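PDB 1PVT: sugar-phosphate aldolase from Thermotoga maritima, which belongs to the class II aldolase and adducin family and folds into the mixed alpha/beta architecture of the AraD-like proteins. Local coordinates for residues K20-A25 with D208-L213; C80-H83 with H89-I92; L221-L224 with R228-T231. All coordinates share one frame; numbering follows the deposited sequence.

Contact 1: residues K20-A25 with D208-L213; sequences KGLSEA and DRVEIL
This is a tertiary contact of mixed character, a surface salt bridge laid over a small apolar patch, where the loop leaving helix 2-19 meets one side of the long C-terminal helix 203-224. The backbones stay well apart: the closest CA pair, L22 with E211, is 8.0 Å, so side chains alone span the gap, and only 161 Å² is buried in total. K20, the first residue to leave helical geometry after helix 2-19, reaches across with its amine. Its chain runs extended to CD and then bends at chi3 (67°), which turns NZ onto the carboxylate of E211. NZ lies 2.6 Å from E211 OE1, and the same oxygen also lies close to K20 CD and CE. The amine does not approach within the carboxylate plane but from above it, 55° out, while the two side chains cross at about a right angle. The extended chain of E211 carries its carboxylate out to the loop, although its CB does not face it.

Beneath the ion pair, L22 splits its two methyls between successive helix residues. CD1 touches E211 CG at 4.2 Å, the aliphatic part of the same glutamate, and CD2 meets V210 CG1 at 4.4 Å, a loose apolar contact. L22 and V210 are buried, whereas K20 is exposed. Y207 and E214 of the same helix also touch L22, about one turn to each side, and the backbone oxygen of L22 accepts a hydrogen bond from T126 OG1 on strand 122-126. V210 rests on T126 as well. The loop after helix 2-19 and helix 203-224 thus both reach T126 of the mixed sheet, as expected of the layered alpha/beta fold of the AraD-like family.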
# COMPACT_ATOMS: atom_id res chain seq x y z
N LYS A 20 0.85 2.40 16.30
CA LYS A 20 1.40 1.08 16.52
C LYS A 20 2.80 0.97 15.95
O LYS A 20 3.37 -0.11 15.88
CB LYS A 20 0.48 0.01 15.94
CG LYS A 20 -0.85 0.00 16.65
CD LYS A 20 -1.74 -1.14 16.21
CE LYS A 20 -1.18 -2.47 16.64
NZ LYS A 20 -2.07 -3.60 16.25
N GLY A 21 3.34 2.11 15.55
CA GLY A 21 4.69 2.14 15.03
C GLY A 21 4.90 1.47 13.69
O GLY A 21 6.03 1.38 13.19
N LEU A 22 3.82 1.00 13.09
CA LEU A 22 3.91 0.35 11.80
C LEU A 22 4.52 1.29 10.74
O LEU A 22 5.14 0.84 9.78
CB LEU A 22 2.53 -0.12 11.38
CG LEU A 22 2.04 -1.26 12.28
CD1 LEU A 22 0.55 -1.56 12.08
CD2 LEU A 22 2.89 -2.46 11.96
N SER A 23 4.36 2.59 10.92
CA SER A 23 4.91 3.55 9.97
C SER A 23 5.66 4.68 10.69
O SER A 23 5.18 5.21 11.70
CB SER A 23 3.79 4.11 9.11
OG SER A 23 4.34 4.73 7.97
N GLU A 24 6.84 5.04 10.18
CA GLU A 24 7.64 6.10 10.79
C GLU A 24 8.13 7.16 9.82
O GLU A 24 8.31 6.90 8.63
CB GLU A 24 8.85 5.50 11.50
CG GLU A 24 8.57 4.98 12.89
CD GLU A 24 9.82 4.52 13.61
OE1 GLU A 24 9.77 4.31 14.84
OE2 GLU A 24 10.87 4.36 12.93
N ALA A 25 8.38 8.36 10.33
CA ALA A 25 8.83 9.44 9.48
C ALA A 25 7.75 9.62 8.43
O ALA A 25 6.57 9.67 8.75
CB ALA A 25 10.15 9.06 8.83
N ASP A 208 -5.55 -4.20 7.91
CA ASP A 208 -5.69 -5.45 8.64
C ASP A 208 -4.67 -6.50 8.22
O ASP A 208 -4.24 -7.32 9.03
CB ASP A 208 -7.10 -6.01 8.45
CG ASP A 208 -8.06 -5.54 9.51
OD1 ASP A 208 -7.86 -4.42 10.02
OD2 ASP A 208 -9.01 -6.28 9.82
N ARG A 209 -4.29 -6.51 6.95
CA ARG A 209 -3.33 -7.49 6.49
C ARG A 209 -1.91 -7.11 6.89
O ARG A 209 -1.07 -7.98 7.09
CB ARG A 209 -3.44 -7.66 4.98
CG ARG A 209 -4.81 -8.11 4.49
CD ARG A 209 -4.73 -8.32 2.99
NE ARG A 209 -5.97 -8.03 2.26
CZ ARG A 209 -6.93 -8.91 2.02
NH1 ARG A 209 -6.81 -10.15 2.46
NH2 ARG A 209 -7.99 -8.54 1.33
N VAL A 210 -1.64 -5.81 7.01
CA VAL A 210 -0.32 -5.37 7.44
C VAL A 210 -0.16 -5.89 8.86
O VAL A 210 0.77 -6.64 9.15
CB VAL A 210 -0.23 -3.86 7.47
CG1 VAL A 210 1.07 -3.44 8.10
CG2 VAL A 210 -0.31 -3.32 6.07
N GLU A 211 -1.08 -5.50 9.73
CA GLU A 211 -1.06 -5.93 11.13
C GLU A 211 -0.75 -7.41 11.23
O GLU A 211 0.24 -7.81 11.84
CB GLU A 211 -2.41 -5.68 11.78
CG GLU A 211 -2.50 -4.39 12.53
CD GLU A 211 -3.73 -4.34 13.40
OE1 GLU A 211 -3.81 -3.45 14.26
OE2 GLU A 211 -4.62 -5.20 13.21
N ILE A 212 -1.61 -8.22 10.62
CA ILE A 212 -1.45 -9.67 10.64
C ILE A 212 -0.08 -10.11 10.14
O ILE A 212 0.59 -10.89 10.81
CB ILE A 212 -2.60 -10.35 9.84
CG1 ILE A 212 -3.91 -10.13 10.60
CG2 ILE A 212 -2.35 -11.84 9.68
CD1 ILE A 212 -5.14 -10.58 9.88
N LEU A 213 0.36 -9.63 8.98
CA LEU A 213 1.68 -10.01 8.50
C LEU A 213 2.71 -9.69 9.56
O LEU A 213 3.59 -10.51 9.86
CB LEU A 213 2.02 -9.27 7.22
CG LEU A 213 1.44 -9.88 5.95
CD1 LEU A 213 2.10 -9.23 4.74
CD2 LEU A 213 1.70 -11.39 5.93

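Contact 2: residues C80-H83 with H89-I92; sequences CLLH and HYEI
Residues 80-83 and 89-92 run antiparallel with marked twist, 140° between the strand directions, and pair with H83 opposite E91 in a hydrogen-bonded pair and L82 opposite I92 in a non-hydrogen-bonded one. They form a beta hairpin near one edge of the mixed sheet. H83 N donates to E91 O at 3.1 Å, and E91 N returns a longer bond to H83 O at 3.3 Å. Each acceptor also receives a CA-H...O contact, E91 O from L82 CA and H83 O from Y90 CA.

L82 and I92 run alongside each other off the same face of the sheet, L82 CD2 pressing on I92 CG1 at 3.5 Å. The same L82 methyl meets Y90 CE1 at 4.0 Å, approaching the ring obliquely, so one branch of the leucine serves both neighbours. Around them the patch extends to L60 and I62 of the adjoining strand 58-63, beside L82, and to F103, whose ring meets that of Y90 edge-to-face.

H83 and E91 run together off the other face, with H83 CB against E91 CG at 3.7 Å. The ring of H83 also stacks with that of Y59, from the adjoining strand 58-63. E91 CG sits between its backbone N and carbonyl carbon (chi1 44°), and from there the chain extends alongside the histidine. Its carboxylate is turned 32° from the imidazole plane. The oxygen reaches the carbon edge of the ring, near its plane, and not a ring nitrogen: E91 OE1 is 3.1 Å from H83 CD2.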
# COMPACT_ATOMS: atom_id res chain seq x y z
N CYS A 80 -4.52 13.51 -1.16
CA CYS A 80 -4.86 14.00 -2.49
C CYS A 80 -5.96 13.22 -3.19
O CYS A 80 -5.96 11.98 -3.22
CB CYS A 80 -3.62 14.03 -3.39
SG CYS A 80 -2.36 15.25 -2.96
N LEU A 81 -6.92 13.96 -3.74
CA LEU A 81 -7.99 13.37 -4.52
C LEU A 81 -7.56 13.70 -5.93
O LEU A 81 -7.30 14.85 -6.26
CB LEU A 81 -9.33 14.04 -4.25
CG LEU A 81 -10.34 13.65 -5.34
CD1 LEU A 81 -10.56 12.14 -5.34
CD2 LEU A 81 -11.65 14.36 -5.10
N LEU A 82 -7.47 12.68 -6.77
CA LEU A 82 -7.02 12.92 -8.12
C LEU A 82 -7.89 12.29 -9.17
O LEU A 82 -8.55 11.28 -8.93
CB LEU A 82 -5.61 12.38 -8.28
CG LEU A 82 -4.61 12.81 -7.22
CD1 LEU A 82 -3.34 12.01 -7.42
CD2 LEU A 82 -4.35 14.32 -7.31
N HIS A 83 -7.89 12.91 -10.34
CA HIS A 83 -8.63 12.37 -11.46
C HIS A 83 -7.54 11.94 -12.43
O HIS A 83 -6.74 12.76 -12.90
CB HIS A 83 -9.55 13.42 -12.08
CG HIS A 83 -10.45 12.88 -13.15
ND1 HIS A 83 -11.14 11.69 -13.01
CD2 HIS A 83 -10.76 13.35 -14.38
CE1 HIS A 83 -11.84 11.46 -14.11
NE2 HIS A 83 -11.63 12.45 -14.95
N HIS A 89 -1.42 14.03 -18.44
CA HIS A 89 -1.95 14.89 -17.40
C HIS A 89 -3.00 14.29 -16.49
O HIS A 89 -3.84 13.47 -16.89
CB HIS A 89 -2.48 16.18 -18.02
CG HIS A 89 -1.40 17.03 -18.61
ND1 HIS A 89 -0.38 17.56 -17.85
CD2 HIS A 89 -1.16 17.41 -19.89
CE1 HIS A 89 0.44 18.23 -18.63
NE2 HIS A 89 -0.00 18.16 -19.87
N TYR A 90 -2.89 14.71 -15.24
CA TYR A 90 -3.80 14.30 -14.18
C TYR A 90 -4.09 15.60 -13.46
O TYR A 90 -3.24 16.51 -13.44
CB TYR A 90 -3.13 13.30 -13.24
CG TYR A 90 -2.11 13.90 -12.29
CD1 TYR A 90 -2.50 14.48 -11.08
CD2 TYR A 90 -0.74 13.84 -12.57
CE1 TYR A 90 -1.57 14.97 -10.17
CE2 TYR A 90 0.20 14.33 -11.67
CZ TYR A 90 -0.21 14.89 -10.47
OH TYR A 90 0.72 15.34 -9.56
N GLU A 91 -5.27 15.69 -12.86
CA GLU A 91 -5.65 16.91 -12.16
C GLU A 91 -5.90 16.71 -10.66
O GLU A 91 -6.39 15.66 -10.24
CB GLU A 91 -6.87 17.52 -12.85
CG GLU A 91 -7.95 16.50 -13.22
CD GLU A 91 -9.05 17.08 -14.12
OE1 GLU A 91 -10.10 16.41 -14.28
OE2 GLU A 91 -8.85 18.19 -14.67
N ILE A 92 -5.55 17.72 -9.87
CA ILE A 92 -5.73 17.66 -8.44
C ILE A 92 -7.02 18.34 -8.00
O ILE A 92 -7.21 19.53 -8.24
CB ILE A 92 -4.57 18.34 -7.72
CG1 ILE A 92 -3.28 17.59 -8.04
CG2 ILE A 92 -4.85 18.38 -6.23
CD1 ILE A 92 -2.03 18.22 -7.42

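Contact 3: residues L221-L224 with R228-T231; sequences LRVL and RNPT
V223 and N229 meet where the chain, having finished helix 203-224, passes across the end of the helix. The valine does most of the touching, and through one branch: V223 CG1 lies 3.8 Å from N229 CB. With chi1 at 171°, it is CG1 and not CG2 that is set against this carbon. The same methyl has R228 CB at 4.4 Å. Its modelled approach to the backbone oxygen of R228 is too short to be trusted, and nothing is drawn from it.

L224 adds a second, looser touch from the neighbouring position, with CD2 at 4.4 Å from N229 CB. Both hydrophobic side chains thus use N229 CB, though from different residues of the helix. No hydrogen bond spans the two segments, and the buried area is modest at 195 Å², so shape and van der Waals contact carry the pairing. Beyond CB, the R228 side chain leads away from the helix into an exposed position.

The backbones come nearest at L224 and R228, whose CA atoms are 5.8 Å apart, with three residues forming the turn between the segments. Within that turn S225 OG is hydrogen-bonded to L221 O, four residues earlier in the last turn of the helix. This is local surface packing between the end of helix 203-224 and the loop that follows it, its centre 28 Å from that of the chain. Helix 129-134 lies alongside, its N130, T133 and L134 receiving the side chain of L221.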
# COMPACT_ATOMS: atom_id res chain seq x y z
N LEU A 221 10.00 -14.32 14.61
CA LEU A 221 11.21 -13.79 15.19
C LEU A 221 11.41 -14.11 16.65
O LEU A 221 12.53 -14.35 17.08
CB LEU A 221 11.28 -12.28 14.97
CG LEU A 221 12.39 -11.92 13.98
CD1 LEU A 221 12.23 -12.69 12.68
CD2 LEU A 221 12.34 -10.43 13.73
N ARG A 222 10.35 -14.13 17.44
CA ARG A 222 10.55 -14.44 18.83
C ARG A 222 10.84 -15.92 18.99
O ARG A 222 11.62 -16.32 19.85
CB ARG A 222 9.32 -14.09 19.65
CG ARG A 222 9.57 -14.15 21.14
CD ARG A 222 10.45 -12.99 21.57
NE ARG A 222 10.81 -13.06 22.98
CZ ARG A 222 11.42 -12.07 23.63
NH1 ARG A 222 11.73 -10.95 23.00
NH2 ARG A 222 11.72 -12.22 24.92
N VAL A 223 10.20 -16.74 18.17
CA VAL A 223 10.42 -18.16 18.26
C VAL A 223 11.86 -18.48 17.94
O VAL A 223 12.47 -19.30 18.61
CB VAL A 223 9.52 -18.95 17.30
CG1 VAL A 223 9.95 -20.40 17.28
CG2 VAL A 223 8.08 -18.85 17.75
N LEU A 224 12.40 -17.82 16.93
CA LEU A 224 13.79 -18.03 16.55
C LEU A 224 14.70 -17.53 17.65
O LEU A 224 15.81 -18.03 17.83
CB LEU A 224 14.11 -17.29 15.26
CG LEU A 224 13.23 -17.68 14.07
CD1 LEU A 224 13.62 -16.86 12.86
CD2 LEU A 224 13.39 -19.15 13.77
N ARG A 228 13.97 -22.48 18.16
CA ARG A 228 13.00 -23.58 18.08
C ARG A 228 12.05 -23.59 16.87
O ARG A 228 10.86 -23.32 17.03
CB ARG A 228 12.10 -23.59 19.33
CG ARG A 228 12.80 -23.53 20.68
CD ARG A 228 11.78 -23.83 21.77
NE ARG A 228 12.30 -23.62 23.12
CZ ARG A 228 11.66 -23.98 24.23
NH1 ARG A 228 10.47 -24.56 24.16
NH2 ARG A 228 12.21 -23.74 25.42
N ASN A 229 12.55 -23.91 15.67
CA ASN A 229 11.69 -23.96 14.48
C ASN A 229 12.48 -24.13 13.18
O ASN A 229 13.63 -23.71 13.09
CB ASN A 229 10.83 -22.68 14.37
CG ASN A 229 9.34 -22.98 14.32
OD1 ASN A 229 8.71 -23.28 15.34
ND2 ASN A 229 8.76 -22.89 13.13
N PRO A 230 11.85 -24.74 12.14
CA PRO A 230 12.41 -25.02 10.81
C PRO A 230 13.09 -23.84 10.08
O PRO A 230 12.44 -23.12 9.32
CB PRO A 230 11.21 -25.55 10.03
CG PRO A 230 10.44 -26.28 11.09
CD PRO A 230 10.49 -25.31 12.25
N THR A 231 14.40 -23.67 10.29
CA THR A 231 15.18 -22.61 9.66
C THR A 231 15.42 -22.95 8.19
O THR A 231 15.06 -22.19 7.29
CB THR A 231 16.55 -22.41 10.36
OG1 THR A 231 17.33 -23.61 10.28
CG2 THR A 231 16.35 -22.03 11.83

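In the fold
Contacts 1 and 3 share helix 203-224: contact 1 uses its N-terminal half and contact 3 its last turn. Their centres are 22 Å apart, with nearest atoms about 9 Å apart, and they lie on the same side of the chain's centre. Contact 2 lies on the opposite side, its centre 27 Å from that of contact 1 and 46 Å from that of contact 3. The loop and helix of contact 1 are joined by 182 residues that include the whole hairpin of contact 2. Contact 2 lies in the sheet towards the edge strand 45-49, while contact 1 reaches the sheet at strand 122-126, and contact 3 is peripheral. None touches another.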